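PDB 5NRM: endoglucanase from Acetivibrio cellulolyticus, which probably hydrolyses internal beta-1,4-glucosidic bonds of cellulose as a full-length scaffoldin, and here contributes one type I cohesin domain that binds an enzyme's dockerin. Local coordinates for residues F64-E69 against L74-L79; L5-V10 against F37-D42; G117-G122 against A131-G136. All coordinates share one frame; numbering follows the deposited sequence.

Contact 1: F64-E69 against L74-L79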
ATOM      1  N   PHE A  64       3.286  -3.475  -7.756  1.00  8.97           N
ATOM      2  CA  PHE A  64       2.222  -2.682  -7.157  1.00  8.92           C
ATOM      3  C   PHE A  64       0.892  -3.348  -7.181  1.00  9.19           C
ATOM      4  O   PHE A  64       0.464  -3.870  -8.254  1.00  9.85           O
ATOM      5  CB  PHE A  64       2.153  -1.362  -7.947  1.00  9.47           C
ATOM      6  CG  PHE A  64       1.142  -0.356  -7.425  1.00 10.37           C
ATOM      7  CD1 PHE A  64       1.510   0.679  -6.544  1.00 10.43           C
ATOM      8  CD2 PHE A  64      -0.182  -0.370  -7.924  1.00 10.76           C
ATOM      9  CE1 PHE A  64       0.581   1.604  -6.127  1.00 11.27           C
ATOM     10  CE2 PHE A  64      -1.107   0.573  -7.462  1.00 10.85           C
ATOM     11  CZ  PHE A  64      -0.715   1.527  -6.581  1.00 10.76           C
ATOM     12  N   GLY A  65       0.146  -3.227  -6.121  1.00  8.52           N
ATOM     13  CA  GLY A  65      -1.222  -3.679  -6.118  1.00  9.38           C
ATOM     14  C   GLY A  65      -2.139  -2.796  -5.289  1.00  9.64           C
ATOM     15  O   GLY A  65      -1.739  -2.239  -4.258  1.00  9.17           O
ATOM     16  N   ILE A  66      -3.428  -2.766  -5.680  1.00  9.90           N
ATOM     17  CA  ILE A  66      -4.486  -2.137  -4.925  0.50  9.84           C
ATOM     18  C   ILE A  66      -5.704  -3.041  -4.981  1.00 10.17           C
ATOM     19  O   ILE A  66      -6.059  -3.544  -6.078  1.00 10.76           O
ATOM     20  CB  ILE A  66      -4.725  -0.680  -5.430  0.50  9.63           C
ATOM     21  CG1 ILE A  66      -5.641   0.077  -4.467  0.50  9.88           C
ATOM     22  CG2 ILE A  66      -5.174  -0.668  -6.881  0.50 10.23           C
ATOM     23  CD1 ILE A  66      -5.599   1.586  -4.646  0.50  9.53           C
ATOM     24  N   ASN A  67      -6.357  -3.280  -3.859  1.00  9.52           N
ATOM     25  CA  ASN A  67      -7.535  -4.139  -3.814  1.00 10.49           C
ATOM     26  C   ASN A  67      -8.621  -3.499  -2.968  1.00 10.58           C
ATOM     27  O   ASN A  67      -8.350  -2.919  -1.917  1.00 10.13           O
ATOM     28  CB  ASN A  67      -7.153  -5.496  -3.241  1.00 11.28           C
ATOM     29  CG  ASN A  67      -8.323  -6.445  -3.152  1.00 11.98           C
ATOM     30  OD1 ASN A  67      -8.964  -6.715  -4.158  1.00 14.43           O
ATOM     31  ND2 ASN A  67      -8.601  -6.938  -1.983  1.00 13.04           N
ATOM     32  N   LYS A  68      -9.861  -3.566  -3.445  1.00 10.51           N
ATOM     33  CA  LYS A  68     -10.995  -3.168  -2.618  1.00 11.21           C
ATOM     34  C   LYS A  68     -11.306  -4.293  -1.666  1.00 11.61           C
ATOM     35  O   LYS A  68     -11.816  -5.360  -2.079  1.00 12.87           O
ATOM     36  CB  LYS A  68     -12.214  -2.847  -3.493  1.00 11.87           C
ATOM     37  CG  LYS A  68     -13.418  -2.437  -2.636  1.00 14.10           C
ATOM     38  CD  LYS A  68     -14.664  -2.184  -3.482  1.00 16.74           C
ATOM     39  CE  LYS A  68     -15.897  -2.061  -2.644  1.00 21.42           C
ATOM     40  NZ  LYS A  68     -17.056  -2.421  -3.524  1.00 25.94           N
ATOM     41  N   GLU A  69     -11.035  -4.090  -0.389  1.00 12.06           N
ATOM     42  CA  GLU A  69     -11.285  -5.153   0.602  1.00 12.93           C
ATOM     43  C   GLU A  69     -12.807  -5.242   0.897  1.00 13.53           C
ATOM     44  O   GLU A  69     -13.407  -6.333   1.033  1.00 14.02           O
ATOM     45  CB  GLU A  69     -10.497  -4.922   1.893  1.00 13.14           C
ATOM     46  CG  GLU A  69     -10.854  -5.902   2.998  1.00 14.87           C
ATOM     47  CD  GLU A  69     -10.009  -5.672   4.231  1.00 16.60           C
ATOM     48  OE1 GLU A  69      -8.862  -5.320   4.032  1.00 16.99           O
ATOM     49  OE2 GLU A  69     -10.537  -5.812   5.362  1.00 20.42           O
ATOM     50  N   LEU A  74      -9.908   0.291   0.834  1.00  9.89           N
ATOM     51  CA  LEU A  74      -8.885  -0.149  -0.093  1.00  9.64           C
ATOM     52  C   LEU A  74      -7.601  -0.496   0.667  1.00  9.58           C
ATOM     53  O   LEU A  74      -7.264   0.173   1.648  1.00  9.32           O
ATOM     54  CB  LEU A  74      -8.571   0.929  -1.128  1.00  9.68           C
ATOM     55  CG  LEU A  74      -9.744   1.574  -1.856  1.00 10.33           C
ATOM     56  CD1 LEU A  74      -9.296   2.687  -2.766  1.00 10.49           C
ATOM     57  CD2 LEU A  74     -10.592   0.518  -2.602  1.00 10.25           C
ATOM     58  N   LYS A  75      -6.891  -1.495   0.124  1.00  9.72           N
ATOM     59  CA  LYS A  75      -5.557  -1.867   0.613  0.50  9.88           C
ATOM     60  C   LYS A  75      -4.581  -1.606  -0.517  1.00  9.60           C
ATOM     61  O   LYS A  75      -4.873  -1.986  -1.677  1.00  9.53           O
ATOM     62  CB  LYS A  75      -5.547  -3.350   1.018  0.50 10.94           C
ATOM     63  CG  LYS A  75      -6.683  -3.780   1.926  0.50 12.43           C
ATOM     64  CD  LYS A  75      -6.678  -3.110   3.285  0.50 13.68           C
ATOM     65  CE  LYS A  75      -5.406  -3.376   4.057  0.50 14.45           C
ATOM     66  NZ  LYS A  75      -5.481  -3.224   5.534  0.50 15.91           N
ATOM     67  N   VAL A  76      -3.441  -0.986  -0.201  1.00  8.54           N
ATOM     68  CA  VAL A  76      -2.479  -0.571  -1.172  1.00  8.97           C
ATOM     69  C   VAL A  76      -1.159  -1.233  -0.816  1.00  8.86           C
ATOM     70  O   VAL A  76      -0.802  -1.264   0.376  1.00  8.26           O
ATOM     71  CB  VAL A  76      -2.320   0.916  -1.244  1.00  9.27           C
ATOM     72  CG1 VAL A  76      -1.369   1.314  -2.371  1.00 10.13           C
ATOM     73  CG2 VAL A  76      -3.700   1.565  -1.543  1.00 10.26           C
ATOM     74  N   LEU A  77      -0.395  -1.760  -1.786  1.00  8.83           N
ATOM     75  CA  LEU A  77       0.843  -2.442  -1.505  1.00  8.94           C
ATOM     76  C   LEU A  77       1.849  -2.127  -2.617  1.00  9.30           C
ATOM     77  O   LEU A  77       1.510  -2.248  -3.820  1.00 10.19           O
ATOM     78  CB  LEU A  77       0.598  -3.969  -1.490  1.00  9.13           C
ATOM     79  CG  LEU A  77       1.845  -4.835  -1.244  1.00  9.83           C
ATOM     80  CD1 LEU A  77       2.386  -4.649   0.132  1.00  9.81           C
ATOM     81  CD2 LEU A  77       1.414  -6.287  -1.360  1.00 10.38           C
ATOM     82  N   PHE A  78       3.098  -1.879  -2.266  1.00  8.12           N
ATOM     83  CA  PHE A  78       4.201  -1.730  -3.200  1.00  8.31           C
ATOM     84  C   PHE A  78       5.440  -2.449  -2.638  1.00  8.55           C
ATOM     85  O   PHE A  78       5.735  -2.355  -1.434  1.00  8.76           O
ATOM     86  CB  PHE A  78       4.573  -0.242  -3.446  1.00  8.25           C
ATOM     87  CG  PHE A  78       5.848  -0.035  -4.186  1.00  8.70           C
ATOM     88  CD1 PHE A  78       5.951  -0.198  -5.606  1.00  9.52           C
ATOM     89  CD2 PHE A  78       7.001   0.238  -3.495  1.00  8.97           C
ATOM     90  CE1 PHE A  78       7.157  -0.052  -6.242  1.00  9.92           C
ATOM     91  CE2 PHE A  78       8.241   0.414  -4.139  1.00  9.56           C
ATOM     92  CZ  PHE A  78       8.334   0.226  -5.519  1.00 10.01           C
ATOM     93  N   LEU A  79       6.201  -3.121  -3.512  1.00  8.64           N
ATOM     94  CA  LEU A  79       7.531  -3.579  -3.180  1.00  9.06           C
ATOM     95  C   LEU A  79       8.392  -3.573  -4.411  1.00 10.13           C
ATOM     96  O   LEU A  79       7.933  -4.016  -5.486  1.00 10.21           O
ATOM     97  CB  LEU A  79       7.386  -5.048  -2.669  1.00  9.80           C
ATOM     98  CG  LEU A  79       8.720  -5.749  -2.303  1.00 10.59           C
ATOM     99  CD1 LEU A  79       9.420  -5.097  -1.101  1.00 10.70           C
ATOM    100  CD2 LEU A  79       8.529  -7.226  -2.080  1.00 11.08           C
TER
HETATM  101  O   HOH W   1      -6.828  -5.922   5.567  1.00 24.48           O

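Contact 2: L5-V10 against F37-D42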
ATOM      1  N   LEU A   5       2.776  11.584   2.938  1.00 12.18           N
ATOM      2  CA  LEU A   5       1.756  10.821   2.203  1.00 11.98           C
ATOM      3  C   LEU A   5       0.499  11.661   2.200  1.00 12.14           C
ATOM      4  O   LEU A   5      -0.064  11.961   3.259  1.00 11.99           O
ATOM      5  CB  LEU A   5       1.543   9.494   2.930  1.00 11.29           C
ATOM      6  CG  LEU A   5       0.335   8.667   2.538  1.00 11.41           C
ATOM      7  CD1 LEU A   5       0.389   8.328   1.017  1.00 10.74           C
ATOM      8  CD2 LEU A   5       0.090   7.404   3.361  1.00 11.55           C
ATOM      9  N   SER A   6       0.014  12.046   1.011  1.00 11.56           N
ATOM     10  CA  SER A   6      -1.132  12.909   0.895  1.00 12.07           C
ATOM     11  C   SER A   6      -2.117  12.446  -0.135  1.00 11.34           C
ATOM     12  O   SER A   6      -1.787  11.780  -1.144  1.00 12.32           O
ATOM     13  CB  SER A   6      -0.722  14.333   0.598  1.00 12.54           C
ATOM     14  OG  SER A   6      -0.099  14.439  -0.680  1.00 13.47           O
ATOM     15  N   ILE A   7      -3.358  12.768   0.119  1.00 10.66           N
ATOM     16  CA  ILE A   7      -4.430  12.501  -0.830  1.00 10.27           C
ATOM     17  C   ILE A   7      -4.966  13.828  -1.279  1.00 10.78           C
ATOM     18  O   ILE A   7      -5.219  14.707  -0.476  1.00 11.09           O
ATOM     19  CB  ILE A   7      -5.563  11.659  -0.192  1.00  9.92           C
ATOM     20  CG1 ILE A   7      -4.941  10.413   0.413  1.00 10.18           C
ATOM     21  CG2 ILE A   7      -6.677  11.421  -1.231  1.00  9.67           C
ATOM     22  CD1 ILE A   7      -5.939   9.524   1.117  1.00 11.27           C
ATOM     23  N   ASP A   8      -5.015  14.016  -2.585  1.00 10.83           N
ATOM     24  CA  ASP A   8      -5.546  15.259  -3.147  1.00 11.51           C
ATOM     25  C   ASP A   8      -7.009  15.497  -2.760  1.00 11.62           C
ATOM     26  O   ASP A   8      -7.797  14.580  -2.497  1.00 10.64           O
ATOM     27  CB  ASP A   8      -5.440  15.333  -4.670  1.00 12.76           C
ATOM     28  CG  ASP A   8      -4.006  15.563  -5.198  1.00 13.80           C
ATOM     29  OD1 ASP A   8      -3.019  15.705  -4.425  1.00 15.80           O
ATOM     30  OD2 ASP A   8      -3.924  15.584  -6.457  1.00 14.86           O
ATOM     31  N   THR A   9      -7.318  16.786  -2.754  1.00 12.24           N
ATOM     32  CA  THR A   9      -8.698  17.229  -2.756  1.00 12.96           C
ATOM     33  C   THR A   9      -9.031  17.642  -4.189  1.00 13.76           C
ATOM     34  O   THR A   9      -8.347  18.556  -4.747  1.00 15.23           O
ATOM     35  CB  THR A   9      -8.878  18.421  -1.825  1.00 13.59           C
ATOM     36  OG1 THR A   9      -8.640  17.982  -0.472  1.00 14.16           O
ATOM     37  CG2 THR A   9     -10.287  18.985  -1.907  1.00 14.47           C
ATOM     38  N   VAL A  10     -10.025  16.976  -4.786  1.00 13.50           N
ATOM     39  CA  VAL A  10     -10.289  17.156  -6.216  1.00 14.72           C
ATOM     40  C   VAL A  10     -11.752  17.566  -6.332  1.00 16.00           C
ATOM     41  O   VAL A  10     -12.611  17.140  -5.559  1.00 16.44           O
ATOM     42  CB  VAL A  10     -10.059  15.855  -7.041  1.00 15.39           C
ATOM     43  CG1 VAL A  10      -8.610  15.358  -6.904  1.00 16.62           C
ATOM     44  CG2 VAL A  10     -11.000  14.803  -6.620  1.00 16.31           C
ATOM     45  N   PHE A  37      -0.604   0.523   2.988  1.00  8.21           N
ATOM     46  CA  PHE A  37      -1.544   1.388   3.738  1.00  8.23           C
ATOM     47  C   PHE A  37      -2.949   1.124   3.271  1.00  8.69           C
ATOM     48  O   PHE A  37      -3.152   0.480   2.232  1.00  8.55           O
ATOM     49  CB  PHE A  37      -1.183   2.884   3.679  1.00  8.42           C
ATOM     50  CG  PHE A  37      -1.095   3.464   2.294  1.00  8.43           C
ATOM     51  CD1 PHE A  37      -2.185   3.919   1.593  1.00  8.57           C
ATOM     52  CD2 PHE A  37       0.146   3.517   1.640  1.00  8.84           C
ATOM     53  CE1 PHE A  37      -2.050   4.481   0.337  1.00  8.51           C
ATOM     54  CE2 PHE A  37       0.308   4.091   0.413  1.00  8.58           C
ATOM     55  CZ  PHE A  37      -0.808   4.557  -0.268  1.00  8.55           C
ATOM     56  N   THR A  38      -3.879   1.581   4.119  1.00  9.14           N
ATOM     57  CA  THR A  38      -5.304   1.440   3.861  1.00  9.64           C
ATOM     58  C   THR A  38      -5.809   2.819   3.481  1.00  9.80           C
ATOM     59  O   THR A  38      -5.465   3.807   4.096  1.00  9.32           O
ATOM     60  CB  THR A  38      -6.030   0.979   5.104  1.00 10.94           C
ATOM     61  OG1 THR A  38      -5.584  -0.307   5.492  1.00 11.83           O
ATOM     62  CG2 THR A  38      -7.559   0.874   4.920  1.00 11.59           C
ATOM     63  N   VAL A  39      -6.695   2.859   2.463  1.00  8.79           N
ATOM     64  CA  VAL A  39      -7.466   4.057   2.070  1.00  9.55           C
ATOM     65  C   VAL A  39      -8.946   3.814   2.283  1.00  9.60           C
ATOM     66  O   VAL A  39      -9.461   2.839   1.781  1.00 10.42           O
ATOM     67  CB  VAL A  39      -7.219   4.477   0.607  1.00  9.74           C
ATOM     68  CG1 VAL A  39      -8.035   5.732   0.283  1.00 10.35           C
ATOM     69  CG2 VAL A  39      -5.757   4.676   0.320  1.00  9.59           C
ATOM     70  N   THR A  40      -9.563   4.647   3.073  1.00 10.03           N
ATOM     71  CA  THR A  40     -11.013   4.668   3.265  1.00 10.83           C
ATOM     72  C   THR A  40     -11.595   5.766   2.406  1.00 11.14           C
ATOM     73  O   THR A  40     -10.969   6.791   2.154  1.00 11.51           O
ATOM     74  CB  THR A  40     -11.451   4.724   4.718  1.00 12.79           C
ATOM     75  OG1 THR A  40     -10.887   5.861   5.319  1.00 15.37           O
ATOM     76  CG2 THR A  40     -10.977   3.473   5.416  1.00 12.58           C
ATOM     77  N   TYR A  41     -12.837   5.558   1.978  1.00 11.31           N
ATOM     78  CA  TYR A  41     -13.564   6.566   1.175  1.00 10.83           C
ATOM     79  C   TYR A  41     -15.009   6.529   1.551  1.00 11.50           C
ATOM     80  O   TYR A  41     -15.565   5.476   1.967  1.00 11.45           O
ATOM     81  CB  TYR A  41     -13.277   6.379  -0.309  1.00 10.24           C
ATOM     82  CG  TYR A  41     -13.764   5.070  -0.852  1.00  9.72           C
ATOM     83  CD1 TYR A  41     -15.089   4.935  -1.369  1.00 10.03           C
ATOM     84  CD2 TYR A  41     -12.953   3.945  -0.861  1.00  9.81           C
ATOM     85  CE1 TYR A  41     -15.557   3.707  -1.808  1.00 10.10           C
ATOM     86  CE2 TYR A  41     -13.414   2.738  -1.303  1.00  9.93           C
ATOM     87  CZ  TYR A  41     -14.713   2.594  -1.796  1.00 10.46           C
ATOM     88  OH  TYR A  41     -15.212   1.354  -2.222  1.00 10.85           O
ATOM     89  N   ASP A  42     -15.682   7.631   1.272  1.00 11.07           N
ATOM     90  CA  ASP A  42     -17.126   7.710   1.627  1.00 12.01           C
ATOM     91  C   ASP A  42     -17.950   6.984   0.566  1.00 12.07           C
ATOM     92  O   ASP A  42     -18.249   7.512  -0.544  1.00 11.41           O
ATOM     93  CB  ASP A  42     -17.553   9.172   1.717  1.00 12.71           C
ATOM     94  CG  ASP A  42     -18.997   9.362   2.094  1.00 13.44           C
ATOM     95  OD1 ASP A  42     -19.739   8.356   2.129  1.00 14.31           O
ATOM     96  OD2 ASP A  42     -19.361  10.536   2.366  1.00 14.63           O
TER

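Contact 3: G117-G122 against A131-G136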
ATOM      1  N   GLY A 117      -5.606   3.907   9.711  1.00 13.01           N
ATOM      2  CA  GLY A 117      -4.646   3.113  10.474  1.00 13.00           C
ATOM      3  C   GLY A 117      -3.217   3.484  10.164  1.00 12.69           C
ATOM      4  O   GLY A 117      -2.921   4.634   9.798  1.00 14.76           O
ATOM      5  N   THR A 118      -2.295   2.554  10.394  1.00 12.33           N
ATOM      6  CA  THR A 118      -0.866   2.876  10.319  1.00 12.13           C
ATOM      7  C   THR A 118      -0.308   2.566   8.970  1.00 11.04           C
ATOM      8  O   THR A 118      -0.323   1.420   8.556  1.00 11.78           O
ATOM      9  CB  THR A 118      -0.127   2.105  11.468  1.00 12.24           C
ATOM     10  OG1 THR A 118      -0.560   2.602  12.756  1.00 14.03           O
ATOM     11  CG2 THR A 118       1.371   2.235  11.354  1.00 12.74           C
ATOM     12  N   PRO A 119       0.237   3.555   8.280  1.00 10.68           N
ATOM     13  CA  PRO A 119       0.912   3.275   7.045  1.00 10.55           C
ATOM     14  C   PRO A 119       2.374   2.912   7.297  1.00 10.94           C
ATOM     15  O   PRO A 119       2.977   3.370   8.286  1.00 13.07           O
ATOM     16  CB  PRO A 119       0.789   4.585   6.292  1.00 10.62           C
ATOM     17  CG  PRO A 119       0.735   5.634   7.285  1.00 11.30           C
ATOM     18  CD  PRO A 119       0.175   5.030   8.540  1.00 11.31           C
ATOM     19  N   THR A 120       2.889   2.007   6.474  1.00 10.08           N
ATOM     20  CA  THR A 120       4.282   1.668   6.528  1.00 10.17           C
ATOM     21  C   THR A 120       5.012   1.893   5.205  1.00  9.25           C
ATOM     22  O   THR A 120       4.506   1.531   4.155  1.00  9.68           O
ATOM     23  CB  THR A 120       4.495   0.224   6.980  1.00 10.39           C
ATOM     24  OG1 THR A 120       3.913   0.061   8.286  1.00 10.54           O
ATOM     25  CG2 THR A 120       6.004  -0.181   7.002  1.00 11.25           C
ATOM     26  N   PHE A 121       6.150   2.584   5.303  1.00  9.34           N
ATOM     27  CA  PHE A 121       7.096   2.762   4.188  1.00  9.66           C
ATOM     28  C   PHE A 121       8.455   2.353   4.607  1.00  9.65           C
ATOM     29  O   PHE A 121       8.890   2.638   5.762  1.00 11.44           O
ATOM     30  CB  PHE A 121       7.132   4.234   3.779  1.00  9.83           C
ATOM     31  CG  PHE A 121       5.837   4.709   3.241  1.00  9.95           C
ATOM     32  CD1 PHE A 121       5.526   4.609   1.893  1.00  9.78           C
ATOM     33  CD2 PHE A 121       4.911   5.269   4.103  1.00 10.50           C
ATOM     34  CE1 PHE A 121       4.300   5.033   1.430  1.00  9.70           C
ATOM     35  CE2 PHE A 121       3.677   5.708   3.635  1.00 10.41           C
ATOM     36  CZ  PHE A 121       3.382   5.592   2.301  1.00  9.86           C
ATOM     37  N   GLY A 122       9.088   1.573   3.756  1.00  8.87           N
ATOM     38  CA  GLY A 122      10.470   1.228   3.976  1.00  9.09           C
ATOM     39  C   GLY A 122      11.354   1.775   2.929  1.00  9.34           C
ATOM     40  O   GLY A 122      10.984   1.713   1.737  1.00  9.48           O
ATOM     41  N   ALA A 131       5.726   8.765   7.549  1.00 16.18           N
ATOM     42  CA  ALA A 131       5.097   9.757   6.693  1.00 15.88           C
ATOM     43  C   ALA A 131       4.152  10.679   7.516  1.00 15.77           C
ATOM     44  O   ALA A 131       3.394  10.197   8.390  1.00 17.08           O
ATOM     45  CB  ALA A 131       4.298   9.059   5.604  1.00 16.22           C
ATOM     46  N   LYS A 132       4.240  11.973   7.253  1.00 15.67           N
ATOM     47  CA  LYS A 132       3.158  12.934   7.672  1.00 16.24           C
ATOM     48  C   LYS A 132       1.979  12.693   6.721  1.00 14.78           C
ATOM     49  O   LYS A 132       2.161  12.718   5.527  1.00 14.76           O
ATOM     50  CB  LYS A 132       3.629  14.398   7.588  1.00 19.42           C
ATOM     51  CG  LYS A 132       2.560  15.491   7.859  1.00 22.56           C
ATOM     52  CD  LYS A 132       2.538  16.073   9.251  1.00 30.54           C
ATOM     53  CE  LYS A 132       1.182  16.723   9.562  1.00 35.44           C
ATOM     54  NZ  LYS A 132       0.050  15.719   9.578  1.00 38.67           N
ATOM     55  N   VAL A 133       0.810  12.420   7.284  1.00 13.57           N
ATOM     56  CA  VAL A 133      -0.367  12.134   6.488  1.00 12.96           C
ATOM     57  C   VAL A 133      -1.251  13.395   6.305  1.00 13.28           C
ATOM     58  O   VAL A 133      -1.566  14.098   7.256  1.00 12.98           O
ATOM     59  CB  VAL A 133      -1.180  11.018   7.133  1.00 13.25           C
ATOM     60  CG1 VAL A 133      -2.552  10.835   6.487  1.00 13.12           C
ATOM     61  CG2 VAL A 133      -0.393   9.730   7.137  1.00 14.08           C
ATOM     62  N   THR A 134      -1.730  13.637   5.076  1.00 12.56           N
ATOM     63  CA  THR A 134      -2.741  14.650   4.833  1.00 13.57           C
ATOM     64  C   THR A 134      -3.855  13.972   4.034  1.00 12.21           C
ATOM     65  O   THR A 134      -3.620  13.385   2.963  1.00 11.98           O
ATOM     66  CB  THR A 134      -2.174  15.823   4.014  1.00 14.81           C
ATOM     67  OG1 THR A 134      -1.052  16.352   4.728  1.00 15.23           O
ATOM     68  CG2 THR A 134      -3.259  16.890   3.768  1.00 16.13           C
ATOM     69  N   ASN A 135      -5.066  14.029   4.550  1.00 12.14           N
ATOM     70  CA  ASN A 135      -6.187  13.416   3.884  1.00 12.03           C
ATOM     71  C   ASN A 135      -6.848  14.345   2.852  1.00 12.19           C
ATOM     72  O   ASN A 135      -6.535  15.542   2.762  1.00 12.58           O
ATOM     73  CB  ASN A 135      -7.195  12.962   4.919  1.00 12.46           C
ATOM     74  CG  ASN A 135      -6.639  11.838   5.763  1.00 12.85           C
ATOM     75  OD1 ASN A 135      -5.995  10.932   5.240  1.00 12.20           O
ATOM     76  ND2 ASN A 135      -6.854  11.911   7.078  1.00 15.11           N
ATOM     77  N   GLY A 136      -7.658  13.729   2.004  1.00 11.10           N
ATOM     78  CA  GLY A 136      -8.262  14.437   0.919  1.00 11.64           C
ATOM     79  C   GLY A 136      -9.719  14.196   0.796  1.00 11.46           C
ATOM     80  O   GLY A 136     -10.440  13.841   1.803  1.00 12.05           O
TER
HETATM   81  O   HOH W   2       4.447   6.222   7.693  1.00 24.10           O

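Contact 1: F64-E69 against L74-L79
I66 and V76 sit next to each other on one face of a beta hairpin of the cohesin sandwich, with CD1 of I66 3.6 Å from CG2 of V76; the two chains rise from the sheet in step. On the same face the F64 ring passes V76, CE1 to CG1 4.2 Å, and CD2 of L74 settles against the root of K68, 3.8 Å from CB. Two hydrogen-bonded pairs set this register: G65 and L77 exchange two backbone bonds, G65 N to L77 O being 2.8 Å, and N67 and K75 exchange two more. Around the apolar face, F94 of strand 92-101 meets F64 edge-to-face and Y48 covers I66, K68 and L74, so this side looks into the sandwich. The N67 and K75 side also meets the dockerin: N67 ND2 bonds to L60 O of the DocCel5 chain, and K75 packs on that same residue. In the conformer given, K75 curls back on itself (chi2 -64°, chi3 -59°), laying CD 3.2 Å from E69 OE1. Its NZ bonds to T38 OG1, while E69 OE2 forms a salt bridge with K73 NZ. A water also bridges the two side chains, donating to E69 OE1 at 2.6 Å and accepting from K75 NZ at 3.0 Å.

Contact 2: L5-V10 against F37-D42
F37 opens the second segment and meets L5 across the hydrophobic interior of the jelly-roll sandwich. L5 comes down over one face of the ring: CD2 sits 4.3 Å from the ring centroid and only 12° off the normal, a CH-pi contact, while the other branch, CD1, touches CZ of F37 at 4.2 Å. A chi1 of 57° places the F37 ring where its face lies under L5 CD2. T38 turns to the other side of the strand. V39 points inward again. Its CG2 lies in plane at the edge of the F37 ring, and its CG1 approaches CD1 of I7 at 4.4 Å, a looser touch than the one before it. The two backbones are far apart, 9.4 Å between the CA atoms of I7 and V39, so between these two segments the meeting is left to side chains. Both pairs are buried, and all four residues that touch are apolar. Around them, I115 of strand 110-116 touches both L5 and I7, V113 packs on V39, V20 of strand 17-25 reaches I7, and P119 of strand 118-122 sits against both L5 and F37.

Contact 3: G117-G122 against A131-G136
A131 CB approaches the F121 ring obliquely: CE2 of F121 is 3.9 Å from A131 CB and CD2 of F121 4.1 Å, so the methyl spans two neighbouring ring carbons. At the edge of the ring, in its plane, lies a water oxygen, and the F3 ring joins F121 in an edge-to-face pair. CG of F121 points away from its own carbonyl carbon (chi1 -64°), which carries the ring over toward A131. Two residues earlier in that strand, P119 adds a second apolar touch, its CG lying 4.3 Å from CG2 of V133. The same edge water bridges the two backbones, accepting from A131 N at 2.9 Å and donating a longer bond, 3.3 Å, to P119 O. The two segments are not paired as strands, the CA atoms of F121 and A131 being 7.7 Å apart; the backbone of F121 bonds instead with V129, and that of K132 with F3. L5 of strand 4-12 touches both F121 and A131 from the interior, and V133 rests on I115. On the outer side T120 packs on N12 of the dockerin chain. Chemically, then, the contact between these two segments of the cohesin sandwich is small, a few methyl, ring and methylene touches plus one water bridge, which implies that dispersion probably provides much of the direct attraction and that solvent supplies a partner for the A131 amide.

Overall arrangement
From the N terminus, contact 2 comes first: 5-10 packs across the core against 37-42, closing a long excursion of 26 residues that includes strand 17-25. Contact 1 follows as a tight hairpin, only four residues between its segments, and contact 3 closes an eight-residue loop near the C-terminal end. The three lie in series, none nested in or crossing another. Strand 34-41 is the common element: it pairs with 73-79 of contact 1 and with 118-122 of contact 3. Because 4-12 also pairs with 132-140, contacts 2 and 3 join the same two pairs of neighbouring strands. Contact 1 and, through T120, contact 3 touch the dockerin, while contact 2 touches no other chain.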